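Local coordinates for protein 2-oxoglutarate-dependent dioxygenase DAO (Oryza sativa subsp. indica, PDB 6KUN) that probably catalyses the irreversible oxidation of the auxin indole-3-acetic acid to inactive 2-oxoindole-3-acetic acid, with Fe(II) as cofactor and 2-oxoglutarate as co-substrate, at residues 4-8 with 20-24; 28-33 with 226-230; 149-155 with 245-251; 174-180 with 213-219. One frame throughout, in Å; residues are numbered along the deposited sequence.

Contact 1. Residues 4-8 with 20-24; sequences IPAID and ETARL
Residues 4-8 run extended, with strand geometry at 6-8, and residues 20-24 form a little over one turn of a helix that continues beyond both ends. The strand and helix axes approach to 8.5 Å at a signed crossing angle of -140°, so the elements run roughly antiparallel; Ile7 and Leu24 are the nearest CA pair, at 6.4 Å. Glu20 points toward the strand and, with chi1 t, chi2 p and chi3 extended, delivers its carboxylate to the backbone: Asp8 N donates to Glu20 OE1 at 2.7 Å and nearly linearly, and Ile7 CA lies 3.4 Å from Glu20 OE1. Arg23 (chi1 m, chi2 t, chi3 p) folds back so that NH1 and NH2 both bond Ala6 O, each at 2.9 Å. Arg23 NH1 also meets Glu20 OE2 at 3.0 Å in a salt bridge whose hydrogen bond is weak, so the two side chains brace each other while each holds a backbone polar group. Ile7, with chi1 and chi2 both m, lays CD1 over one face of the guanidinium. Ile7 CD1 packs 3.6 Å from Leu24 N and 4.3 Å from Leu24 CB, and Leu24 reaches Lys134 and Val135 of helix 111-138. Ile7 bonds the backbone of Arg35 and Ser37 in parallel strand 33-37; with helix 18-30 linking the two strands, the arrangement is the strand-to-helix packing of a beta-alpha-beta unit.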
# COMPACT_ATOMS: atom_id res chain seq x y z
N ILE B 4 -18.71 0.26 8.07
CA ILE B 4 -18.19 -0.33 9.30
C ILE B 4 -17.64 0.80 10.16
O ILE B 4 -16.74 1.52 9.69
CB ILE B 4 -17.11 -1.37 8.99
CG1 ILE B 4 -17.74 -2.73 8.68
CG2 ILE B 4 -16.15 -1.51 10.16
CD1 ILE B 4 -18.78 -2.68 7.59
N PRO B 5 -18.10 0.97 11.40
CA PRO B 5 -17.63 2.10 12.19
C PRO B 5 -16.12 2.06 12.32
O PRO B 5 -15.52 0.98 12.39
CB PRO B 5 -18.29 1.91 13.57
CG PRO B 5 -19.26 0.83 13.40
CD PRO B 5 -18.85 0.01 12.22
N ALA B 6 -15.52 3.26 12.37
CA ALA B 6 -14.09 3.45 12.57
C ALA B 6 -13.88 4.08 13.94
O ALA B 6 -14.53 5.07 14.28
CB ALA B 6 -13.48 4.33 11.47
N ILE B 7 -12.98 3.49 14.73
CA ILE B 7 -12.72 3.89 16.10
C ILE B 7 -11.28 4.35 16.19
O ILE B 7 -10.36 3.62 15.79
CB ILE B 7 -12.96 2.72 17.09
CG1 ILE B 7 -14.42 2.24 17.02
CG2 ILE B 7 -12.60 3.13 18.53
CD1 ILE B 7 -15.44 3.32 17.36
N ASP B 8 -11.06 5.53 16.74
CA ASP B 8 -9.70 6.03 16.95
C ASP B 8 -9.27 5.70 18.38
O ASP B 8 -9.85 6.21 19.35
CB ASP B 8 -9.61 7.54 16.69
CG ASP B 8 -8.20 8.06 16.84
OD1 ASP B 8 -7.60 7.85 17.91
OD2 ASP B 8 -7.69 8.68 15.89
N GLU B 20 -16.22 8.39 21.95
CA GLU B 20 -15.57 7.38 21.08
C GLU B 20 -15.68 6.00 21.71
O GLU B 20 -15.87 4.99 21.00
CB GLU B 20 -14.12 7.73 20.84
CG GLU B 20 -13.42 6.98 19.69
CD GLU B 20 -13.89 7.43 18.34
OE1 GLU B 20 -13.33 6.96 17.33
OE2 GLU B 20 -14.84 8.24 18.27
N THR B 21 -15.55 5.93 23.05
CA THR B 21 -15.71 4.67 23.76
C THR B 21 -17.12 4.11 23.60
O THR B 21 -17.31 2.90 23.45
CB THR B 21 -15.38 4.91 25.24
OG1 THR B 21 -13.97 5.18 25.38
CG2 THR B 21 -15.74 3.71 26.07
N ALA B 22 -18.11 4.99 23.64
CA ALA B 22 -19.47 4.54 23.43
C ALA B 22 -19.69 4.12 21.99
O ALA B 22 -20.49 3.22 21.73
CB ALA B 22 -20.46 5.64 23.80
N ARG B 23 -19.01 4.75 21.04
CA ARG B 23 -19.09 4.28 19.66
C ARG B 23 -18.48 2.89 19.55
O ARG B 23 -18.98 2.05 18.80
CB ARG B 23 -18.37 5.24 18.72
CG ARG B 23 -19.14 6.56 18.52
CD ARG B 23 -18.56 7.40 17.38
NE ARG B 23 -18.47 6.63 16.16
CZ ARG B 23 -17.33 6.34 15.53
NH1 ARG B 23 -16.17 6.78 15.98
NH2 ARG B 23 -17.39 5.62 14.44
N LEU B 24 -17.39 2.66 20.28
CA LEU B 24 -16.75 1.34 20.30
C LEU B 24 -17.71 0.28 20.81
O LEU B 24 -17.90 -0.75 20.17
CB LEU B 24 -15.50 1.39 21.21
CG LEU B 24 -14.83 0.04 21.49
CD1 LEU B 24 -14.59 -0.67 20.21
CD2 LEU B 24 -13.52 0.26 22.24

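Contact 2. Residues 28-33 with 226-230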
# COMPACT_ATOMS: atom_id res chain seq x y z
N CYS B 28 -19.37 -2.97 18.75
CA CYS B 28 -19.23 -4.34 19.23
C CYS B 28 -20.58 -5.00 19.50
O CYS B 28 -20.77 -6.19 19.23
CB CYS B 28 -18.37 -4.35 20.50
SG CYS B 28 -16.65 -3.98 20.22
N ALA B 29 -21.54 -4.23 20.04
CA ALA B 29 -22.80 -4.82 20.44
C ALA B 29 -23.71 -5.06 19.24
O ALA B 29 -24.43 -6.06 19.19
CB ALA B 29 -23.50 -3.91 21.46
N ARG B 30 -23.70 -4.15 18.28
CA ARG B 30 -24.65 -4.25 17.19
C ARG B 30 -24.07 -4.97 15.99
O ARG B 30 -24.83 -5.65 15.31
CB ARG B 30 -25.13 -2.85 16.78
CG ARG B 30 -26.09 -2.25 17.79
CD ARG B 30 -26.05 -0.76 17.77
NE ARG B 30 -26.08 -0.23 16.41
CZ ARG B 30 -26.21 1.06 16.12
NH1 ARG B 30 -26.32 1.95 17.10
NH2 ARG B 30 -26.22 1.46 14.86
N LEU B 31 -22.77 -4.80 15.71
CA LEU B 31 -22.12 -5.39 14.53
C LEU B 31 -21.08 -6.45 14.86
O LEU B 31 -20.89 -7.38 14.07
CB LEU B 31 -21.40 -4.29 13.73
CG LEU B 31 -21.40 -4.35 12.20
CD1 LEU B 31 -20.29 -3.48 11.64
CD2 LEU B 31 -21.28 -5.70 11.61
N GLY B 32 -20.36 -6.32 15.97
CA GLY B 32 -19.25 -7.22 16.23
C GLY B 32 -18.01 -6.98 15.42
O GLY B 32 -17.12 -7.84 15.42
N CYS B 33 -17.91 -5.82 14.76
CA CYS B 33 -16.86 -5.54 13.79
C CYS B 33 -16.65 -4.04 13.74
O CYS B 33 -17.62 -3.28 13.79
CB CYS B 33 -17.21 -6.02 12.37
SG CYS B 33 -15.88 -5.79 11.08
N ARG B 226 -23.40 -9.36 25.49
CA ARG B 226 -23.42 -7.95 25.13
C ARG B 226 -22.59 -7.62 23.89
O ARG B 226 -22.82 -6.58 23.24
CB ARG B 226 -22.92 -7.14 26.32
CG ARG B 226 -23.88 -7.14 27.49
CD ARG B 226 -23.28 -6.52 28.72
NE ARG B 226 -24.25 -6.63 29.82
CZ ARG B 226 -25.32 -5.84 29.92
NH1 ARG B 226 -25.54 -4.90 29.01
NH2 ARG B 226 -26.17 -5.99 30.93
N LEU B 227 -21.64 -8.43 23.53
CA LEU B 227 -20.83 -8.18 22.32
C LEU B 227 -21.13 -9.26 21.31
O LEU B 227 -21.12 -10.46 21.65
CB LEU B 227 -19.34 -8.17 22.65
CG LEU B 227 -18.82 -7.25 23.74
CD1 LEU B 227 -17.35 -7.50 23.96
CD2 LEU B 227 -19.06 -5.82 23.42
N HIS B 228 -21.40 -8.84 20.08
CA HIS B 228 -21.89 -9.73 19.03
C HIS B 228 -20.73 -10.48 18.38
O HIS B 228 -19.79 -9.85 17.86
CB HIS B 228 -22.61 -8.92 17.95
CG HIS B 228 -23.12 -9.75 16.81
ND1 HIS B 228 -24.05 -10.76 16.98
CD2 HIS B 228 -22.81 -9.74 15.49
CE1 HIS B 228 -24.30 -11.32 15.81
NE2 HIS B 228 -23.57 -10.71 14.89
N ASN B 229 -20.83 -11.81 18.34
CA ASN B 229 -19.85 -12.62 17.62
C ASN B 229 -20.22 -12.61 16.14
O ASN B 229 -21.23 -13.20 15.73
CB ASN B 229 -19.77 -14.03 18.19
CG ASN B 229 -21.11 -14.68 18.37
OD1 ASN B 229 -22.12 -14.01 18.67
ND2 ASN B 229 -21.14 -15.99 18.21
N VAL B 230 -19.41 -11.93 15.34
CA VAL B 230 -19.82 -11.54 14.00
C VAL B 230 -19.58 -12.68 13.03
O VAL B 230 -18.52 -13.31 13.02
CB VAL B 230 -19.08 -10.25 13.58
CG1 VAL B 230 -17.52 -10.42 13.61
CG2 VAL B 230 -19.54 -9.82 12.21
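The chain leaves its helix in residues 28-33 while residues 226-230 pass alongside without regular structure, bringing Ala29 CA to 4.3 Å from Leu227 CA and Gly32 CA to 4.6 Å from His228 CA. One hydrogen bond joins the backbones, His228 N to Cys28 O at 2.9 Å and almost straight. Two CA-H...O contacts flank it, Ala29 CA to Arg226 O at 3.3 Å and Gly32 CA to His228 O at 3.1 Å. Gly32 is the first residue past the helix to abandon helical torsions, with phi 75°, and a CB there would collide with His228 O and with Val230 CB, so the absence of a side chain lets the two backbones come together. Among the side chains, Cys28 CB packs on Leu227 CD2 at 3.3 Å, and both residues also touch Val135 of helix 111-138. His228 points toward the helix end, where its ring edge faces Gly32 N and Leu31 O, with His228 CD2 3.4 Å from Leu31 O. Val230 points toward the turn, with CG1 3.2 Å from Gly32 O and CG2 3.4 Å from Leu31 O. Gly32 and Val230 both bond the backbone of Val215, so strand 211-215 lies against the same site. Apolar and main-chain contacts dominate, with one classical hydrogen bond, consistent with close packing more than polar bonding joining the N-terminal region to the loop before His232, a predicted iron ligand.

Contact 3. Residues 149-155 with 245-251. With IAC (1H-indol-3-ylacetic acid), chain H.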
# COMPACT_ATOMS: atom_id res chain seq x y z
N TRP B 149 -3.30 -13.71 28.02
CA TRP B 149 -4.20 -14.60 27.32
C TRP B 149 -3.48 -15.20 26.11
O TRP B 149 -2.90 -14.45 25.31
CB TRP B 149 -5.45 -13.84 26.85
CG TRP B 149 -6.45 -13.49 27.91
CD1 TRP B 149 -6.21 -13.18 29.22
CD2 TRP B 149 -7.87 -13.36 27.71
NE1 TRP B 149 -7.42 -12.89 29.85
CE2 TRP B 149 -8.44 -13.03 28.95
CE3 TRP B 149 -8.71 -13.58 26.61
CZ2 TRP B 149 -9.80 -12.84 29.11
CZ3 TRP B 149 -10.08 -13.41 26.79
CH2 TRP B 149 -10.60 -13.04 28.01
N PRO B 150 -3.55 -16.51 25.90
CA PRO B 150 -3.01 -17.09 24.67
C PRO B 150 -3.55 -16.44 23.40
O PRO B 150 -4.72 -16.05 23.31
CB PRO B 150 -3.42 -18.56 24.77
CG PRO B 150 -3.35 -18.83 26.25
CD PRO B 150 -3.99 -17.56 26.84
N CYS B 151 -2.66 -16.34 22.40
CA CYS B 151 -2.96 -15.72 21.11
C CYS B 151 -2.43 -16.60 20.00
O CYS B 151 -1.45 -17.33 20.16
CB CYS B 151 -2.34 -14.33 20.96
SG CYS B 151 -3.06 -13.02 21.99
N GLN B 152 -3.10 -16.53 18.84
CA GLN B 152 -2.57 -17.10 17.60
C GLN B 152 -2.32 -15.99 16.57
O GLN B 152 -3.18 -15.13 16.35
CB GLN B 152 -3.53 -18.17 17.05
CG GLN B 152 -3.17 -18.64 15.61
CD GLN B 152 -2.77 -20.11 15.51
OE1 GLN B 152 -2.76 -20.84 16.50
NE2 GLN B 152 -2.45 -20.54 14.29
N PHE B 153 -1.14 -16.01 15.99
CA PHE B 153 -0.73 -15.08 14.95
C PHE B 153 -0.74 -15.86 13.66
O PHE B 153 -0.18 -16.96 13.61
CB PHE B 153 0.66 -14.51 15.24
CG PHE B 153 1.16 -13.53 14.18
CD1 PHE B 153 0.57 -12.29 14.02
CD2 PHE B 153 2.24 -13.85 13.38
CE1 PHE B 153 1.04 -11.40 13.07
CE2 PHE B 153 2.70 -12.96 12.44
CZ PHE B 153 2.12 -11.75 12.28
N ARG B 154 -1.40 -15.34 12.64
CA ARG B 154 -1.48 -16.05 11.35
C ARG B 154 -1.15 -15.12 10.19
O ARG B 154 -1.56 -13.95 10.15
CB ARG B 154 -2.84 -16.65 11.15
CG ARG B 154 -2.90 -17.99 10.51
CD ARG B 154 -4.37 -18.39 10.27
NE ARG B 154 -4.97 -19.13 11.38
CZ ARG B 154 -6.28 -19.35 11.50
NH1 ARG B 154 -7.13 -18.86 10.60
NH2 ARG B 154 -6.75 -20.03 12.54
N MET B 155 -0.36 -15.63 9.27
CA MET B 155 -0.08 -14.99 7.98
C MET B 155 -0.71 -15.89 6.94
O MET B 155 -0.49 -17.11 6.96
CB MET B 155 1.42 -14.82 7.76
CG MET B 155 2.06 -13.83 8.72
SD MET B 155 3.89 -13.83 8.70
CE MET B 155 4.30 -15.50 9.28
N ILE B 245 -2.92 -10.75 7.38
CA ILE B 245 -2.28 -11.02 8.65
C ILE B 245 -3.35 -10.88 9.72
O ILE B 245 -4.16 -9.93 9.71
CB ILE B 245 -1.13 -10.04 8.88
CG1 ILE B 245 -0.19 -10.02 7.68
CG2 ILE B 245 -0.35 -10.39 10.08
CD1 ILE B 245 0.75 -8.89 7.70
N ALA B 246 -3.35 -11.81 10.67
CA ALA B 246 -4.33 -11.78 11.74
C ALA B 246 -3.72 -12.16 13.07
O ALA B 246 -2.82 -13.00 13.14
CB ALA B 246 -5.53 -12.72 11.44
N MET B 247 -4.22 -11.53 14.12
CA MET B 247 -3.86 -11.88 15.49
C MET B 247 -5.14 -12.22 16.24
O MET B 247 -6.07 -11.39 16.30
CB MET B 247 -3.15 -10.71 16.17
CG MET B 247 -2.73 -11.03 17.61
SD MET B 247 -1.43 -12.28 17.78
CE MET B 247 0.00 -11.25 17.45
N PHE B 248 -5.22 -13.43 16.74
CA PHE B 248 -6.41 -13.95 17.44
C PHE B 248 -6.12 -13.98 18.94
O PHE B 248 -5.24 -14.69 19.39
CB PHE B 248 -6.79 -15.34 16.96
CG PHE B 248 -7.00 -15.43 15.48
CD1 PHE B 248 -5.93 -15.61 14.62
CD2 PHE B 248 -8.28 -15.36 14.94
CE1 PHE B 248 -6.13 -15.73 13.27
CE2 PHE B 248 -8.47 -15.49 13.57
CZ PHE B 248 -7.38 -15.66 12.74
N LEU B 249 -6.84 -13.14 19.68
CA LEU B 249 -6.87 -13.21 21.13
C LEU B 249 -7.90 -14.25 21.53
O LEU B 249 -9.10 -14.09 21.22
CB LEU B 249 -7.25 -11.87 21.72
CG LEU B 249 -6.60 -11.32 22.97
CD1 LEU B 249 -7.55 -10.25 23.55
CD2 LEU B 249 -6.20 -12.23 24.00
N LEU B 250 -7.45 -15.31 22.21
CA LEU B 250 -8.25 -16.52 22.35
C LEU B 250 -9.09 -16.56 23.63
O LEU B 250 -10.32 -16.50 23.56
CB LEU B 250 -7.35 -17.75 22.26
CG LEU B 250 -6.51 -17.89 20.99
CD1 LEU B 250 -5.46 -19.01 21.08
CD2 LEU B 250 -7.40 -18.11 19.79
N ALA B 251 -8.45 -16.72 24.78
CA ALA B 251 -9.18 -16.91 26.04
C ALA B 251 -8.22 -16.74 27.20
O ALA B 251 -7.02 -16.59 26.97
CB ALA B 251 -9.85 -18.28 26.09
C IAC H . -12.52 -23.57 15.23
C1 IAC H . -11.33 -24.01 14.75
C2 IAC H . -11.27 -24.76 13.55
C3 IAC H . -12.42 -25.04 12.86
C4 IAC H . -13.63 -24.59 13.35
C5 IAC H . -13.67 -23.88 14.52
C7 IAC H . -10.38 -23.60 15.60
C8 IAC H . -10.96 -22.89 16.63
C17 IAC H . -8.86 -23.77 15.63
C18 IAC H . -8.13 -22.78 14.75
N IAC H . -12.30 -22.88 16.40
O2 IAC H . -7.09 -23.17 14.14
O3 IAC H . -8.54 -21.59 14.64
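Phe153 sits at the middle of the apolar face, with CE1 3.4 Å from Ile245 CG2 and CD1 3.6 Å from Met247 CE; Met247 SD approaches the ring edge, 5.5 Å from its centroid, in a Met-aromatic contact. Cys151 extends this layer, its CB 3.9 Å from Met247 SD and its SG 3.8 Å from Leu249 CD2, and Met155 CG adds a looser contact to Ile245 CG2 at 4.4 Å. Helix 111-138 packs on this face through Met124 and Ala132, and helix 43-57 joins it beside Met155 and Ile245. At the loop end, Trp149 CB meets Leu249 CD2 at 3.4 Å. The strands behind these side chains are antiparallel neighbours in the larger sheet of the jelly-roll (double-stranded beta-helix) core of 2-oxoglutarate dioxygenases. Gln152 and Phe248 form a hydrogen-bonded pair, Gln152 N to Phe248 O 2.9 Å and Phe248 N to Gln152 O 2.7 Å, as do Arg154 and Ala246, with Arg154 N to Ala246 O and Ala246 N to Arg154 O each 2.8 Å. Leu250 N to Pro150 O, at 3.0 Å, carries the pairing past the strand end. Gln152, Arg154, Ala246 and Phe248 direct their side chains to the other face. There Phe248 touches bound 2-oxoglutarate, while its CZ lies over a face of the Arg154 guanidinium, 3.9 Å from Arg154 NH1. Arg154 NH2 in turn comes within 3.2 Å of the carboxylate oxygen O3 of IAC, which lies near the guanidinium plane.

Contact 4. Residues 174-180 with 213-219. With IAC (1H-indol-3-ylacetic acid), chain H.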
# COMPACT_ATOMS: atom_id res chain seq x y z
N THR B 174 -17.78 -17.83 12.44
CA THR B 174 -17.34 -16.90 13.48
C THR B 174 -15.96 -17.39 13.91
O THR B 174 -15.65 -18.56 13.76
CB THR B 174 -18.28 -16.86 14.69
OG1 THR B 174 -18.41 -18.18 15.25
CG2 THR B 174 -19.65 -16.27 14.32
N ASP B 175 -15.17 -16.49 14.47
CA ASP B 175 -13.98 -16.90 15.19
C ASP B 175 -14.40 -17.46 16.54
O ASP B 175 -15.26 -16.88 17.21
CB ASP B 175 -13.04 -15.72 15.41
CG ASP B 175 -12.55 -15.11 14.11
OD1 ASP B 175 -12.59 -15.79 13.07
OD2 ASP B 175 -12.12 -13.94 14.14
N SER B 176 -13.74 -18.54 16.99
CA SER B 176 -14.12 -19.14 18.27
C SER B 176 -13.68 -18.27 19.45
O SER B 176 -14.31 -18.32 20.52
CB SER B 176 -13.47 -20.53 18.42
OG SER B 176 -12.07 -20.43 18.34
N GLY B 177 -12.63 -17.47 19.25
CA GLY B 177 -11.97 -16.75 20.32
C GLY B 177 -12.65 -15.46 20.73
O GLY B 177 -13.80 -15.18 20.38
N PHE B 178 -11.89 -14.63 21.44
CA PHE B 178 -12.41 -13.40 22.04
C PHE B 178 -12.51 -12.26 21.04
O PHE B 178 -13.61 -11.71 20.79
CB PHE B 178 -11.51 -13.06 23.25
CG PHE B 178 -11.95 -11.91 24.06
CD1 PHE B 178 -13.10 -11.99 24.86
CD2 PHE B 178 -11.22 -10.73 24.07
CE1 PHE B 178 -13.52 -10.89 25.61
CE2 PHE B 178 -11.64 -9.62 24.77
CZ PHE B 178 -12.79 -9.71 25.58
N LEU B 179 -11.35 -11.84 20.51
CA LEU B 179 -11.24 -10.74 19.56
C LEU B 179 -10.18 -11.10 18.54
O LEU B 179 -9.20 -11.77 18.88
CB LEU B 179 -10.78 -9.44 20.21
CG LEU B 179 -11.74 -8.72 21.13
CD1 LEU B 179 -11.05 -7.54 21.78
CD2 LEU B 179 -12.98 -8.31 20.39
N THR B 180 -10.33 -10.60 17.32
CA THR B 180 -9.37 -10.79 16.26
C THR B 180 -9.02 -9.47 15.61
O THR B 180 -9.93 -8.70 15.27
CB THR B 180 -9.91 -11.75 15.20
OG1 THR B 180 -10.29 -12.96 15.83
CG2 THR B 180 -8.80 -12.04 14.17
N VAL B 213 -11.20 -5.13 13.48
CA VAL B 213 -11.37 -5.93 14.68
C VAL B 213 -12.70 -6.68 14.59
O VAL B 213 -13.74 -6.08 14.27
CB VAL B 213 -11.30 -5.07 15.95
CG1 VAL B 213 -11.45 -5.98 17.19
CG2 VAL B 213 -9.99 -4.26 15.96
N ASN B 214 -12.67 -7.98 14.84
CA ASN B 214 -13.89 -8.80 14.90
C ASN B 214 -14.03 -9.44 16.26
O ASN B 214 -13.06 -9.99 16.82
CB ASN B 214 -13.85 -9.94 13.82
CG ASN B 214 -14.02 -9.40 12.40
OD1 ASN B 214 -14.49 -8.29 12.20
ND2 ASN B 214 -13.63 -10.21 11.42
N VAL B 215 -15.26 -9.45 16.77
CA VAL B 215 -15.59 -10.15 18.02
C VAL B 215 -15.92 -11.58 17.70
O VAL B 215 -16.68 -11.86 16.77
CB VAL B 215 -16.79 -9.47 18.73
CG1 VAL B 215 -17.15 -10.23 20.01
CG2 VAL B 215 -16.48 -8.00 18.99
N GLY B 216 -15.41 -12.51 18.51
CA GLY B 216 -15.64 -13.92 18.33
C GLY B 216 -16.54 -14.50 19.41
O GLY B 216 -17.12 -13.81 20.25
N ASP B 217 -16.67 -15.83 19.38
CA ASP B 217 -17.67 -16.51 20.21
C ASP B 217 -17.37 -16.32 21.68
O ASP B 217 -18.27 -16.04 22.46
CB ASP B 217 -17.72 -18.00 19.90
CG ASP B 217 -18.27 -18.32 18.52
OD1 ASP B 217 -18.81 -17.44 17.82
OD2 ASP B 217 -18.13 -19.53 18.14
N VAL B 218 -16.10 -16.46 22.07
CA VAL B 218 -15.71 -16.17 23.46
C VAL B 218 -16.01 -14.73 23.86
O VAL B 218 -16.36 -14.46 25.02
CB VAL B 218 -14.24 -16.51 23.70
CG1 VAL B 218 -13.77 -15.89 25.01
CG2 VAL B 218 -14.03 -18.02 23.72
N GLY B 219 -15.91 -13.79 22.93
CA GLY B 219 -16.33 -12.43 23.23
C GLY B 219 -17.81 -12.35 23.63
O GLY B 219 -18.19 -11.61 24.58
C IAC H . -12.52 -23.57 15.23
C1 IAC H . -11.33 -24.01 14.75
C2 IAC H . -11.27 -24.76 13.55
C3 IAC H . -12.42 -25.04 12.86
C4 IAC H . -13.63 -24.59 13.35
C5 IAC H . -13.67 -23.88 14.52
C7 IAC H . -10.38 -23.60 15.60
C8 IAC H . -10.96 -22.89 16.63
C17 IAC H . -8.86 -23.77 15.63
C18 IAC H . -8.13 -22.78 14.75
N IAC H . -12.30 -22.88 16.40
O2 IAC H . -7.09 -23.17 14.14
O3 IAC H . -8.54 -21.59 14.64
O HOH W 1 -16.42 -13.67 14.65
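The first amides of helix 217-222 are met by carbonyls of a neighbouring loop: Asp217 N donates to Asp175 O at 2.8 Å and Val218 N to Ser176 O at 3.0 Å, with a weak second bond from Val218 N to Gly177 O at 3.1 Å. This loop carries the aspartate of the HxD motif, Asp175 being a predicted iron ligand alongside His173. Gly216, at the N-cap, could not carry a CB without clashing with Gly177 O and Asp175 O. Further along residues 174-180, Phe178 and Leu179 both face Leu249 in a classic beta bulge; Gly216 N bonds Phe178 O at 3.0 Å, and Thr180 pairs with Asn214 in regular antiparallel fashion. Thr180 OG1 holds Asp175 OD2 at 2.7 Å, while a water joins Asp175 N to Val215 O. Thr174 OG1 donates to Asp217 OD1 at 2.7 Å; Asp217 OD2 is taken up by Tyr280 and Arg284. Ser176 OG, hydrogen-bonded to Tyr277, lies 3.1 Å from the indole nitrogen N of IAC.

How the contacts relate
Contact 1 is partly buried and most peripheral, its centre about 17 Å from that of the chain; contact 2, at about 14 Å, is already buried, as are contacts 3 and 4, at about 6 and 7 Å. Contacts 1 and 2 share helix 18-30 and touch through Pro5 and Leu31, but charged side chains hold the first and close backbone packing the second. Contact 2 continues into contact 4 through Gly32 O to Val215 N, and contact 4 into contact 3 through Leu249 N to Leu179 O. Contacts 3 and 4, on neighbouring strands, both touch IAC, but contact 3 is ladder pairing and contact 4 a short ladder plus loop carbonyls bonding a helix's first amides.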